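UPF0141 protein yjdB (Campylobacter jejuni subsp. jejuni HB93-13, PDB 4TN0) probably transfers phosphoethanolamine to acceptors reached from the periplasm, and is required for polymyxin resistance and motility. Local coordinates at residues A[223-228]-A[251-256]; A[22-27]-A[150-155]; A[162-167]-A[194-199]. All coordinates share one frame; numbering follows the deposited sequence.

Interactions 1 and 2 lie side by side in the central mixed sheet, their centres about 10 Å apart, and one segment of each, 223-228 and 22-27, runs out of its strand into the zinc site. Leu224 O and Gly25 N, 2.7 Å apart and probably hydrogen-bonded, join the two across neighbouring strands. Asp226 and His227 of interaction 1 bind the zinc together with Glu26 of interaction 2; phosphothreonine Thr65 completes the site. Interaction 3 lies peripherally, its centre about 17 Å from that of interaction 1 and 14 Å from that of interaction 2. It touches interaction 2 through Gly155 O and Arg164 CB, 3.4 Å apart, while the side chain of Arg164 stays about 11 Å from the zinc.

Interaction 1 (A[223-228]-A[251-256]); sequences YLSDHG and THIPAI
At the zinc-site end of the central sheet, antiparallel strands 218-224 and 252-259 pair Tyr223 with Ile256 as a hydrogen-bonded pair. Tyr223 N gives its proton to Ile256 O (2.9 Å), and Ile256 N returns one to Tyr223 O (2.8 Å). On the face carrying these two side chains, Ile256 CD1 comes obliquely against the Tyr223 ring, 3.8 Å from Tyr223 CD1. Pro254 CG reaches the same ring nearer its hydroxyl, which bonds to Tyr33. Leu224 and Ala255 form the following non-hydrogen-bonded pair, their side chains on the other face near Phe58. Past Leu224 the chain enters the metal-binding loop of this alkaline phosphatase-like fold, and cross-strand bonding gives way to side-chain packing. Ile253 packs its two branches against this loop: CG2 touches His227 C (3.5 Å), and with Ile253 CG1 between its backbone N and carbonyl carbon (chi1 47°), CD1 is brought to Ser225 O. His227 NE2 binds the zinc. The imidazole is fixed at its other nitrogen, where ND1 donates in the ring plane to a lone pair of Gly228 O (2.7 Å, 164°). Asp226 OD2 is also a zinc ligand, and OD1 takes the backbone N-H of Thr27.

Interaction 2 (A[22-27]-A[150-155]); sequences LVVGET and VLHLQG
Leu22, Val23 and Val24 run parallel to Val150, Leu151 and His152 as neighbouring strands at the core of the alkaline phosphatase-like sheet, and three backbone bonds join the two strands. Leu151 N donates to Leu22 O (2.9 Å), and Val24 N donates to Leu151 O with a more bent angle (137°). The third, Leu153 N to Val24 O (2.8 Å), extends the ladder just beyond the end of strand 146-152. Val24 O is also met by CD2 of the His152 ring, which brings its edge to within 3.4 Å of the oxygen with the oxygen in the ring plane. CG of His152 is anti to its backbone N (chi1 -171°), which lets CD2 reach Val24 CG1 as well, while ND1 bonds to Asp105 OD2. On the face of Val23, its CG1 presses on Leu153 CG at 3.6 Å.

Glu26, in the loop off strand 18-24, carries the contact to the metal. Its OE2 binds the zinc and also receives the Thr27 hydroxyl, from OG1 at 2.8 Å, on the anti side and 32° out of the carboxylate plane. OE1 is satisfied by Asn107 ND2, which also bonds to Leu153 O and so ties the carboxylate to segment 150-155. The backbone N-H groups of Gln154 and Gly155 go to OD1 and OD2 of Asp129, and Gln154 OE1 accepts from Ser108 N.

In the sheet, strand 18-24 lies between 146-152 and 218-224, and strand 100-105 flanks 146-152 on its far side. Phe73 and Leu69 of helix 68-73 cover the face formed by Leu22, Val24 and His152.

Interaction 3 (A[162-167]-A[194-199]); sequences YKRYPS and DNTLLY
Tyr165 lies with its ring against Asn195 and Thr196 of helix 186-211, in the loop that precedes this helix. Asn195 CB sits over one face of the ring, 3.5 Å from the centroid, and Tyr162 O lies above the opposite face. Thr196 CG2 meets the ring at its edge, in plane, 3.6 Å from CD1. CG of Tyr165 stands between its backbone N and carbonyl carbon (chi1 53°), which turns one ring face to Asn195 CB and carries the hydroxyl to the Asn195 amide. ND2 donates to Tyr165 OH in an almost straight bond (3.1 Å, 177°), with the oxygen in the amide plane and the ring turned 81° from that plane. Asn195 OD1 accepts from Phe172 N, so both ends of the amide are used and its rotation is fixed.

One turn on, Tyr199 offers a ring face to Pro166, whose CD lies 3.5 Å from the centroid in a CH-pi contact; Tyr165 CB also packs on Tyr199 CB (3.8 Å). The Tyr199 hydroxyl bonds to Glu130 OE1.

Arg164 runs its CB beside Thr196 CG2 (3.9 Å) and leaves the helix only beyond it, bent at chi2 and chi3; its NH2 bonds back to His157 O and Thr160 OG1, and its side chain packs on Gln154. The looser part faces solvent: Pro166 is partly exposed, and exposed Lys163 and Ser167 make no contact with 194-199.

The single straight ND2-to-OH bond supplies direction, while CH-pi and apolar contacts supply most of the contact, which should therefore depend little on charge.

Interaction 1 (A[223-228]-A[251-256])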
ATOM      1  N   TYR A 223       1.036   2.283   4.209  1.00 45.72           N
ATOM      2  CA  TYR A 223       0.324   1.159   3.595  1.00 44.33           C
ATOM      3  C   TYR A 223      -0.847   1.640   2.744  1.00 43.63           C
ATOM      4  O   TYR A 223      -1.668   2.441   3.206  1.00 43.19           O
ATOM      5  CB  TYR A 223      -0.187   0.191   4.671  1.00 46.57           C
ATOM      6  CG  TYR A 223      -1.343  -0.707   4.235  1.00 45.16           C
ATOM      7  CD1 TYR A 223      -2.649  -0.421   4.618  1.00 43.03           C
ATOM      8  CD2 TYR A 223      -1.127  -1.846   3.455  1.00 43.07           C
ATOM      9  CE1 TYR A 223      -3.703  -1.226   4.238  1.00 43.63           C
ATOM     10  CE2 TYR A 223      -2.202  -2.662   3.056  1.00 40.26           C
ATOM     11  CZ  TYR A 223      -3.482  -2.342   3.462  1.00 39.68           C
ATOM     12  OH  TYR A 223      -4.561  -3.114   3.094  1.00 39.23           O
ATOM     13  N   LEU A 224      -0.931   1.144   1.512  1.00 40.37           N
ATOM     14  CA  LEU A 224      -2.127   1.369   0.688  1.00 42.25           C
ATOM     15  C   LEU A 224      -2.399   0.172  -0.219  1.00 38.38           C
ATOM     16  O   LEU A 224      -1.491  -0.579  -0.582  1.00 34.99           O
ATOM     17  CB  LEU A 224      -2.013   2.637  -0.173  1.00 35.84           C
ATOM     18  CG  LEU A 224      -1.023   2.710  -1.334  1.00 39.79           C
ATOM     19  CD1 LEU A 224      -1.261   4.005  -2.105  1.00 41.73           C
ATOM     20  CD2 LEU A 224       0.434   2.612  -0.886  1.00 37.51           C
ATOM     21  N   SER A 225      -3.656   0.007  -0.601  1.00 38.90           N
ATOM     22  CA  SER A 225      -4.015  -1.094  -1.469  1.00 37.31           C
ATOM     23  C   SER A 225      -3.876  -0.667  -2.918  1.00 31.68           C
ATOM     24  O   SER A 225      -3.898   0.532  -3.205  1.00 38.22           O
ATOM     25  CB  SER A 225      -5.440  -1.564  -1.183  1.00 36.46           C
ATOM     26  OG  SER A 225      -5.684  -2.770  -1.878  1.00 38.09           O
ATOM     27  N   ASP A 226      -3.711  -1.632  -3.823  1.00 29.44           N
ATOM     28  CA  ASP A 226      -3.701  -1.328  -5.251  1.00 30.69           C
ATOM     29  C   ASP A 226      -5.108  -0.985  -5.777  1.00 32.04           C
ATOM     30  O   ASP A 226      -5.229  -0.145  -6.661  1.00 33.11           O
ATOM     31  CB  ASP A 226      -3.089  -2.475  -6.077  1.00 27.47           C
ATOM     32  CG  ASP A 226      -3.819  -3.812  -5.902  1.00 35.13           C
ATOM     33  OD1 ASP A 226      -4.637  -3.938  -4.967  1.00 35.55           O
ATOM     34  OD2 ASP A 226      -3.542  -4.751  -6.684  1.00 32.00           O
ATOM     35  N   HIS A 227      -6.150  -1.616  -5.235  1.00 33.38           N
ATOM     36  CA  HIS A 227      -7.555  -1.359  -5.632  1.00 35.50           C
ATOM     37  C   HIS A 227      -8.531  -2.087  -4.686  1.00 36.25           C
ATOM     38  O   HIS A 227      -8.118  -2.803  -3.766  1.00 36.65           O
ATOM     39  CB  HIS A 227      -7.825  -1.813  -7.054  1.00 29.16           C
ATOM     40  CG  HIS A 227      -7.440  -3.236  -7.291  1.00 34.05           C
ATOM     41  ND1 HIS A 227      -8.170  -4.290  -6.784  1.00 32.91           N
ATOM     42  CD2 HIS A 227      -6.386  -3.784  -7.946  1.00 32.35           C
ATOM     43  CE1 HIS A 227      -7.579  -5.428  -7.116  1.00 35.73           C
ATOM     44  NE2 HIS A 227      -6.501  -5.148  -7.827  1.00 32.87           N
ATOM     45  N   GLY A 228      -9.822  -1.891  -4.898  1.00 30.87           N
ATOM     46  CA  GLY A 228     -10.812  -2.528  -4.058  1.00 29.40           C
ATOM     47  C   GLY A 228     -11.221  -3.875  -4.605  1.00 30.71           C
ATOM     48  O   GLY A 228     -10.451  -4.541  -5.285  1.00 33.59           O
ATOM     49  N   THR A 251     -12.706   1.231  -6.231  1.00 30.23           N
ATOM     50  CA  THR A 251     -11.797   2.381  -6.320  1.00 34.71           C
ATOM     51  C   THR A 251     -11.430   3.017  -4.969  1.00 37.07           C
ATOM     52  O   THR A 251     -10.380   3.676  -4.830  1.00 40.61           O
ATOM     53  CB  THR A 251     -12.405   3.498  -7.232  1.00 33.90           C
ATOM     54  OG1 THR A 251     -13.656   3.943  -6.693  1.00 35.24           O
ATOM     55  CG2 THR A 251     -12.651   2.968  -8.615  1.00 33.41           C
ATOM     56  N   HIS A 252     -12.294   2.823  -3.979  1.00 36.21           N
ATOM     57  CA  HIS A 252     -12.106   3.412  -2.652  1.00 39.04           C
ATOM     58  C   HIS A 252     -11.286   2.457  -1.773  1.00 43.12           C
ATOM     59  O   HIS A 252     -11.790   1.411  -1.323  1.00 40.09           O
ATOM     60  CB  HIS A 252     -13.479   3.717  -2.027  1.00 38.21           C
ATOM     61  CG  HIS A 252     -13.421   4.449  -0.720  1.00 45.07           C
ATOM     62  ND1 HIS A 252     -12.275   5.065  -0.253  1.00 43.00           N
ATOM     63  CD2 HIS A 252     -14.374   4.656   0.222  1.00 42.89           C
ATOM     64  CE1 HIS A 252     -12.527   5.623   0.920  1.00 43.97           C
ATOM     65  NE2 HIS A 252     -13.793   5.390   1.231  1.00 44.44           N
ATOM     66  N   ILE A 253     -10.026   2.827  -1.541  1.00 41.05           N
ATOM     67  CA  ILE A 253      -9.055   1.967  -0.866  1.00 41.22           C
ATOM     68  C   ILE A 253      -8.643   2.526   0.484  1.00 44.93           C
ATOM     69  O   ILE A 253      -8.748   3.731   0.722  1.00 47.76           O
ATOM     70  CB  ILE A 253      -7.757   1.790  -1.710  1.00 40.17           C
ATOM     71  CG1 ILE A 253      -7.287   3.157  -2.232  1.00 36.88           C
ATOM     72  CG2 ILE A 253      -7.967   0.812  -2.847  1.00 38.58           C
ATOM     73  CD1 ILE A 253      -5.922   3.144  -2.870  1.00 37.79           C
ATOM     74  N   PRO A 254      -8.116   1.656   1.356  1.00 45.35           N
ATOM     75  CA  PRO A 254      -7.524   2.123   2.604  1.00 46.33           C
ATOM     76  C   PRO A 254      -6.135   2.717   2.380  1.00 47.04           C
ATOM     77  O   PRO A 254      -5.386   2.282   1.499  1.00 40.51           O
ATOM     78  CB  PRO A 254      -7.426   0.843   3.429  1.00 43.43           C
ATOM     79  CG  PRO A 254      -7.150  -0.189   2.396  1.00 41.22           C
ATOM     80  CD  PRO A 254      -8.076   0.185   1.273  1.00 43.28           C
ATOM     81  N   ALA A 255      -5.799   3.713   3.187  1.00 48.53           N
ATOM     82  CA  ALA A 255      -4.427   4.156   3.300  1.00 49.47           C
ATOM     83  C   ALA A 255      -4.165   4.391   4.777  1.00 52.04           C
ATOM     84  O   ALA A 255      -5.003   4.975   5.483  1.00 51.19           O
ATOM     85  CB  ALA A 255      -4.172   5.406   2.472  1.00 46.06           C
ATOM     86  N   ILE A 256      -3.030   3.876   5.240  1.00 49.01           N
ATOM     87  CA  ILE A 256      -2.664   3.912   6.652  1.00 52.99           C
ATOM     88  C   ILE A 256      -1.232   4.419   6.833  1.00 51.75           C
ATOM     89  O   ILE A 256      -0.308   3.920   6.180  1.00 49.44           O
ATOM     90  CB  ILE A 256      -2.786   2.516   7.296  1.00 49.93           C
ATOM     91  CG1 ILE A 256      -4.251   2.113   7.450  1.00 45.79           C
ATOM     92  CG2 ILE A 256      -2.073   2.460   8.646  1.00 49.00           C
ATOM     93  CD1 ILE A 256      -4.421   0.622   7.829  1.00 39.85           C
TER

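Interaction 2 (A[22-27]-A[150-155])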
ATOM      1  N   LEU A  22       7.196   0.974   2.932  1.00 43.16           N
ATOM      2  CA  LEU A  22       6.029   1.171   2.068  1.00 41.45           C
ATOM      3  C   LEU A  22       5.354  -0.169   1.836  1.00 43.27           C
ATOM      4  O   LEU A  22       5.937  -1.070   1.233  1.00 47.26           O
ATOM      5  CB  LEU A  22       6.438   1.777   0.729  1.00 35.33           C
ATOM      6  CG  LEU A  22       5.353   2.026  -0.308  1.00 36.13           C
ATOM      7  CD1 LEU A  22       4.370   3.079   0.181  1.00 37.15           C
ATOM      8  CD2 LEU A  22       5.989   2.455  -1.612  1.00 42.93           C
ATOM      9  N   VAL A  23       4.136  -0.330   2.307  1.00 41.50           N
ATOM     10  CA  VAL A  23       3.485  -1.603   2.062  1.00 46.55           C
ATOM     11  C   VAL A  23       2.416  -1.467   0.979  1.00 41.60           C
ATOM     12  O   VAL A  23       1.407  -0.784   1.173  1.00 41.26           O
ATOM     13  CB  VAL A  23       2.867  -2.189   3.342  1.00 45.77           C
ATOM     14  CG1 VAL A  23       2.221  -3.529   3.031  1.00 43.94           C
ATOM     15  CG2 VAL A  23       3.952  -2.393   4.379  1.00 46.32           C
ATOM     16  N   VAL A  24       2.672  -2.103  -0.168  1.00 40.84           N
ATOM     17  CA  VAL A  24       1.705  -2.169  -1.267  1.00 42.79           C
ATOM     18  C   VAL A  24       0.775  -3.373  -1.100  1.00 37.99           C
ATOM     19  O   VAL A  24       1.169  -4.537  -1.261  1.00 35.08           O
ATOM     20  CB  VAL A  24       2.401  -2.252  -2.641  1.00 40.64           C
ATOM     21  CG1 VAL A  24       1.372  -2.411  -3.771  1.00 30.59           C
ATOM     22  CG2 VAL A  24       3.309  -1.047  -2.858  1.00 35.80           C
ATOM     23  N   GLY A  25      -0.472  -3.076  -0.776  1.00 36.43           N
ATOM     24  CA  GLY A  25      -1.456  -4.113  -0.553  1.00 39.18           C
ATOM     25  C   GLY A  25      -2.068  -4.704  -1.812  1.00 34.08           C
ATOM     26  O   GLY A  25      -1.563  -4.552  -2.936  1.00 33.12           O
ATOM     27  N   GLU A  26      -3.149  -5.435  -1.611  1.00 33.17           N
ATOM     28  CA  GLU A  26      -3.739  -6.169  -2.710  1.00 35.38           C
ATOM     29  C   GLU A  26      -5.216  -6.414  -2.413  1.00 34.91           C
ATOM     30  O   GLU A  26      -5.549  -7.058  -1.410  1.00 34.85           O
ATOM     31  CB  GLU A  26      -2.986  -7.490  -2.943  1.00 34.72           C
ATOM     32  CG  GLU A  26      -3.649  -8.403  -3.977  1.00 36.89           C
ATOM     33  CD  GLU A  26      -3.615  -7.795  -5.360  1.00 38.72           C
ATOM     34  OE1 GLU A  26      -2.604  -7.973  -6.082  1.00 35.67           O
ATOM     35  OE2 GLU A  26      -4.589  -7.091  -5.706  1.00 41.11           O
ATOM     36  N   THR A  27      -6.080  -5.845  -3.261  1.00 31.38           N
ATOM     37  CA  THR A  27      -7.514  -6.147  -3.310  1.00 31.91           C
ATOM     38  C   THR A  27      -8.304  -5.622  -2.080  1.00 33.01           C
ATOM     39  O   THR A  27      -9.546  -5.683  -2.018  1.00 29.14           O
ATOM     40  CB  THR A  27      -7.697  -7.701  -3.516  1.00 31.92           C
ATOM     41  OG1 THR A  27      -7.072  -8.093  -4.756  1.00 32.56           O
ATOM     42  CG2 THR A  27      -9.143  -8.126  -3.530  1.00 24.80           C
ATOM     43  N   VAL A 150      10.160  -1.730   0.346  1.00 49.63           N
ATOM     44  CA  VAL A 150       8.816  -2.008  -0.152  1.00 45.57           C
ATOM     45  C   VAL A 150       8.421  -3.456   0.137  1.00 46.77           C
ATOM     46  O   VAL A 150       9.168  -4.400  -0.157  1.00 45.96           O
ATOM     47  CB  VAL A 150       8.687  -1.741  -1.660  1.00 45.67           C
ATOM     48  CG1 VAL A 150       7.259  -2.043  -2.112  1.00 44.06           C
ATOM     49  CG2 VAL A 150       9.056  -0.290  -1.996  1.00 38.34           C
ATOM     50  N   LEU A 151       7.269  -3.620   0.778  1.00 45.22           N
ATOM     51  CA  LEU A 151       6.691  -4.939   0.923  1.00 45.17           C
ATOM     52  C   LEU A 151       5.404  -4.986   0.090  1.00 44.90           C
ATOM     53  O   LEU A 151       4.460  -4.225   0.352  1.00 37.23           O
ATOM     54  CB  LEU A 151       6.409  -5.257   2.391  1.00 46.50           C
ATOM     55  CG  LEU A 151       7.604  -5.080   3.338  1.00 51.70           C
ATOM     56  CD1 LEU A 151       7.209  -5.363   4.790  1.00 44.13           C
ATOM     57  CD2 LEU A 151       8.796  -5.914   2.905  1.00 48.95           C
ATOM     58  N   HIS A 152       5.382  -5.883  -0.901  1.00 42.59           N
ATOM     59  CA  HIS A 152       4.237  -6.063  -1.799  1.00 36.89           C
ATOM     60  C   HIS A 152       3.465  -7.322  -1.375  1.00 39.48           C
ATOM     61  O   HIS A 152       3.951  -8.451  -1.537  1.00 38.39           O
ATOM     62  CB  HIS A 152       4.701  -6.178  -3.260  1.00 37.49           C
ATOM     63  CG  HIS A 152       3.588  -6.161  -4.272  1.00 40.63           C
ATOM     64  ND1 HIS A 152       3.763  -6.571  -5.578  1.00 37.52           N
ATOM     65  CD2 HIS A 152       2.293  -5.774  -4.176  1.00 35.75           C
ATOM     66  CE1 HIS A 152       2.625  -6.463  -6.233  1.00 31.31           C
ATOM     67  NE2 HIS A 152       1.718  -5.977  -5.409  1.00 38.63           N
ATOM     68  N   LEU A 153       2.272  -7.108  -0.825  1.00 35.00           N
ATOM     69  CA  LEU A 153       1.436  -8.176  -0.290  1.00 36.75           C
ATOM     70  C   LEU A 153       0.641  -8.960  -1.332  1.00 38.61           C
ATOM     71  O   LEU A 153       0.290  -8.441  -2.390  1.00 39.95           O
ATOM     72  CB  LEU A 153       0.446  -7.596   0.716  1.00 38.83           C
ATOM     73  CG  LEU A 153       1.011  -6.725   1.833  1.00 38.63           C
ATOM     74  CD1 LEU A 153      -0.124  -6.307   2.769  1.00 38.48           C
ATOM     75  CD2 LEU A 153       2.111  -7.465   2.580  1.00 36.97           C
ATOM     76  N   GLN A 154       0.359 -10.218  -1.018  1.00 37.31           N
ATOM     77  CA  GLN A 154      -0.700 -10.961  -1.686  1.00 34.86           C
ATOM     78  C   GLN A 154      -2.041 -10.474  -1.098  1.00 37.51           C
ATOM     79  O   GLN A 154      -3.083 -10.469  -1.782  1.00 34.40           O
ATOM     80  CB  GLN A 154      -0.511 -12.471  -1.493  1.00 35.72           C
ATOM     81  CG  GLN A 154      -1.444 -13.387  -2.294  1.00 41.06           C
ATOM     82  CD  GLN A 154      -1.153 -13.456  -3.800  1.00 42.17           C
ATOM     83  OE1 GLN A 154      -0.606 -12.535  -4.403  1.00 39.18           O
ATOM     84  NE2 GLN A 154      -1.550 -14.562  -4.411  1.00 49.00           N
ATOM     85  N   GLY A 155      -2.001 -10.059   0.173  1.00 33.10           N
ATOM     86  CA  GLY A 155      -3.114  -9.377   0.804  1.00 30.26           C
ATOM     87  C   GLY A 155      -4.424 -10.154   0.741  1.00 36.65           C
ATOM     88  O   GLY A 155      -4.560 -11.209   1.348  1.00 37.17           O
TER

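Interaction 3 (A[162-167]-A[194-199])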
ATOM      1  N   TYR A 162      -9.842 -17.496   1.302  1.00 39.18           N
ATOM      2  CA  TYR A 162      -9.640 -18.284   2.517  1.00 35.67           C
ATOM      3  C   TYR A 162      -8.209 -18.799   2.617  1.00 38.03           C
ATOM      4  O   TYR A 162      -7.794 -19.259   3.672  1.00 40.17           O
ATOM      5  CB  TYR A 162     -10.630 -19.457   2.559  1.00 34.81           C
ATOM      6  CG  TYR A 162     -10.336 -20.504   1.526  1.00 33.79           C
ATOM      7  CD1 TYR A 162     -10.772 -20.355   0.223  1.00 32.87           C
ATOM      8  CD2 TYR A 162      -9.616 -21.651   1.853  1.00 34.43           C
ATOM      9  CE1 TYR A 162     -10.499 -21.310  -0.736  1.00 34.27           C
ATOM     10  CE2 TYR A 162      -9.336 -22.617   0.898  1.00 31.64           C
ATOM     11  CZ  TYR A 162      -9.781 -22.444  -0.391  1.00 35.68           C
ATOM     12  OH  TYR A 162      -9.512 -23.395  -1.349  1.00 34.22           O
ATOM     13  N   LYS A 163      -7.459 -18.722   1.521  1.00 37.39           N
ATOM     14  CA  LYS A 163      -6.080 -19.202   1.524  1.00 41.77           C
ATOM     15  C   LYS A 163      -5.087 -18.112   1.914  1.00 36.51           C
ATOM     16  O   LYS A 163      -3.898 -18.366   1.979  1.00 41.95           O
ATOM     17  CB  LYS A 163      -5.679 -19.738   0.149  1.00 40.80           C
ATOM     18  CG  LYS A 163      -6.287 -21.087  -0.271  1.00 47.25           C
ATOM     19  CD  LYS A 163      -5.808 -21.365  -1.692  1.00 44.71           C
ATOM     20  CE  LYS A 163      -5.989 -22.769  -2.169  1.00 44.45           C
ATOM     21  NZ  LYS A 163      -5.448 -22.800  -3.573  1.00 43.84           N
ATOM     22  N   ARG A 164      -5.564 -16.901   2.163  1.00 41.38           N
ATOM     23  CA  ARG A 164      -4.655 -15.768   2.377  1.00 43.64           C
ATOM     24  C   ARG A 164      -4.176 -15.673   3.827  1.00 39.99           C
ATOM     25  O   ARG A 164      -3.158 -15.054   4.112  1.00 37.80           O
ATOM     26  CB  ARG A 164      -5.342 -14.448   1.975  1.00 36.06           C
ATOM     27  CG  ARG A 164      -5.831 -14.380   0.514  1.00 38.85           C
ATOM     28  CD  ARG A 164      -4.701 -14.130  -0.476  1.00 36.79           C
ATOM     29  NE  ARG A 164      -3.993 -15.345  -0.860  1.00 40.43           N
ATOM     30  CZ  ARG A 164      -4.343 -16.156  -1.854  1.00 44.54           C
ATOM     31  NH1 ARG A 164      -3.609 -17.238  -2.100  1.00 44.41           N
ATOM     32  NH2 ARG A 164      -5.410 -15.888  -2.607  1.00 39.86           N
ATOM     33  N   TYR A 165      -4.907 -16.298   4.741  1.00 40.89           N
ATOM     34  CA  TYR A 165      -4.580 -16.187   6.154  1.00 42.97           C
ATOM     35  C   TYR A 165      -4.473 -17.553   6.820  1.00 42.93           C
ATOM     36  O   TYR A 165      -5.139 -18.500   6.405  1.00 45.20           O
ATOM     37  CB  TYR A 165      -5.618 -15.342   6.878  1.00 38.56           C
ATOM     38  CG  TYR A 165      -7.043 -15.799   6.671  1.00 41.02           C
ATOM     39  CD1 TYR A 165      -7.836 -15.223   5.686  1.00 36.22           C
ATOM     40  CD2 TYR A 165      -7.600 -16.798   7.470  1.00 40.95           C
ATOM     41  CE1 TYR A 165      -9.129 -15.626   5.489  1.00 40.19           C
ATOM     42  CE2 TYR A 165      -8.903 -17.208   7.289  1.00 40.03           C
ATOM     43  CZ  TYR A 165      -9.662 -16.620   6.292  1.00 41.73           C
ATOM     44  OH  TYR A 165     -10.954 -17.006   6.101  1.00 35.37           O
ATOM     45  N   PRO A 166      -3.612 -17.662   7.846  1.00 46.91           N
ATOM     46  CA  PRO A 166      -3.495 -18.891   8.638  1.00 45.89           C
ATOM     47  C   PRO A 166      -4.683 -19.048   9.588  1.00 45.58           C
ATOM     48  O   PRO A 166      -5.397 -18.059   9.825  1.00 44.04           O
ATOM     49  CB  PRO A 166      -2.176 -18.688   9.397  1.00 44.64           C
ATOM     50  CG  PRO A 166      -2.093 -17.197   9.573  1.00 45.82           C
ATOM     51  CD  PRO A 166      -2.659 -16.626   8.291  1.00 43.46           C
ATOM     52  N   SER A 167      -4.889 -20.263  10.110  1.00 41.38           N
ATOM     53  CA  SER A 167      -6.068 -20.572  10.931  1.00 41.17           C
ATOM     54  C   SER A 167      -6.168 -19.646  12.131  1.00 44.69           C
ATOM     55  O   SER A 167      -7.258 -19.344  12.606  1.00 41.19           O
ATOM     56  CB  SER A 167      -6.071 -22.054  11.368  1.00 46.94           C
ATOM     57  OG  SER A 167      -5.034 -22.378  12.289  1.00 52.88           O
ATOM     58  N   ASP A 194     -12.973 -10.286   5.272  1.00 35.62           N
ATOM     59  CA  ASP A 194     -12.576  -9.518   6.446  1.00 36.32           C
ATOM     60  C   ASP A 194     -11.417 -10.153   7.226  1.00 43.97           C
ATOM     61  O   ASP A 194     -10.542  -9.446   7.774  1.00 40.03           O
ATOM     62  CB  ASP A 194     -13.771  -9.324   7.365  1.00 39.92           C
ATOM     63  CG  ASP A 194     -14.736  -8.294   6.834  1.00 41.72           C
ATOM     64  OD1 ASP A 194     -14.373  -7.609   5.857  1.00 43.70           O
ATOM     65  OD2 ASP A 194     -15.828  -8.130   7.407  1.00 44.74           O
ATOM     66  N   ASN A 195     -11.406 -11.482   7.270  1.00 39.42           N
ATOM     67  CA  ASN A 195     -10.280 -12.198   7.858  1.00 40.43           C
ATOM     68  C   ASN A 195      -8.981 -11.837   7.160  1.00 40.49           C
ATOM     69  O   ASN A 195      -7.962 -11.659   7.819  1.00 44.34           O
ATOM     70  CB  ASN A 195     -10.476 -13.713   7.785  1.00 34.54           C
ATOM     71  CG  ASN A 195     -11.505 -14.218   8.754  1.00 37.93           C
ATOM     72  OD1 ASN A 195     -11.853 -13.544   9.722  1.00 37.28           O
ATOM     73  ND2 ASN A 195     -12.014 -15.417   8.490  1.00 40.23           N
ATOM     74  N   THR A 196      -9.013 -11.740   5.831  1.00 37.05           N
ATOM     75  CA  THR A 196      -7.812 -11.399   5.083  1.00 39.26           C
ATOM     76  C   THR A 196      -7.342  -9.996   5.450  1.00 39.89           C
ATOM     77  O   THR A 196      -6.148  -9.728   5.478  1.00 40.86           O
ATOM     78  CB  THR A 196      -8.025 -11.467   3.549  1.00 40.77           C
ATOM     79  OG1 THR A 196      -8.881 -10.391   3.117  1.00 37.99           O
ATOM     80  CG2 THR A 196      -8.637 -12.756   3.172  1.00 36.79           C
ATOM     81  N   LEU A 197      -8.291  -9.107   5.733  1.00 42.58           N
ATOM     82  CA  LEU A 197      -7.965  -7.740   6.143  1.00 39.62           C
ATOM     83  C   LEU A 197      -7.332  -7.729   7.540  1.00 46.46           C
ATOM     84  O   LEU A 197      -6.379  -6.981   7.803  1.00 47.01           O
ATOM     85  CB  LEU A 197      -9.223  -6.867   6.121  1.00 39.21           C
ATOM     86  CG  LEU A 197      -9.894  -6.587   4.760  1.00 43.78           C
ATOM     87  CD1 LEU A 197     -11.140  -5.741   4.912  1.00 39.67           C
ATOM     88  CD2 LEU A 197      -8.925  -5.914   3.785  1.00 41.36           C
ATOM     89  N   LEU A 198      -7.886  -8.555   8.427  1.00 44.08           N
ATOM     90  CA  LEU A 198      -7.409  -8.727   9.792  1.00 42.75           C
ATOM     91  C   LEU A 198      -5.970  -9.212   9.793  1.00 46.15           C
ATOM     92  O   LEU A 198      -5.114  -8.675  10.497  1.00 49.59           O
ATOM     93  CB  LEU A 198      -8.298  -9.716  10.542  1.00 49.51           C
ATOM     94  CG  LEU A 198      -8.080  -9.858  12.044  1.00 51.42           C
ATOM     95  CD1 LEU A 198      -8.399  -8.536  12.731  1.00 47.02           C
ATOM     96  CD2 LEU A 198      -8.991 -10.962  12.568  1.00 49.25           C
ATOM     97  N   TYR A 199      -5.700 -10.214   8.972  1.00 42.62           N
ATOM     98  CA  TYR A 199      -4.353 -10.751   8.870  1.00 46.05           C
ATOM     99  C   TYR A 199      -3.389  -9.683   8.371  1.00 43.60           C
ATOM    100  O   TYR A 199      -2.314  -9.505   8.923  1.00 46.90           O
ATOM    101  CB  TYR A 199      -4.340 -11.955   7.934  1.00 42.68           C
ATOM    102  CG  TYR A 199      -2.995 -12.639   7.772  1.00 40.15           C
ATOM    103  CD1 TYR A 199      -2.230 -12.984   8.878  1.00 40.67           C
ATOM    104  CD2 TYR A 199      -2.527 -12.996   6.515  1.00 35.45           C
ATOM    105  CE1 TYR A 199      -1.018 -13.645   8.730  1.00 40.66           C
ATOM    106  CE2 TYR A 199      -1.317 -13.647   6.353  1.00 41.76           C
ATOM    107  CZ  TYR A 199      -0.568 -13.978   7.465  1.00 41.44           C
ATOM    108  OH  TYR A 199       0.628 -14.632   7.306  1.00 41.76           O
TER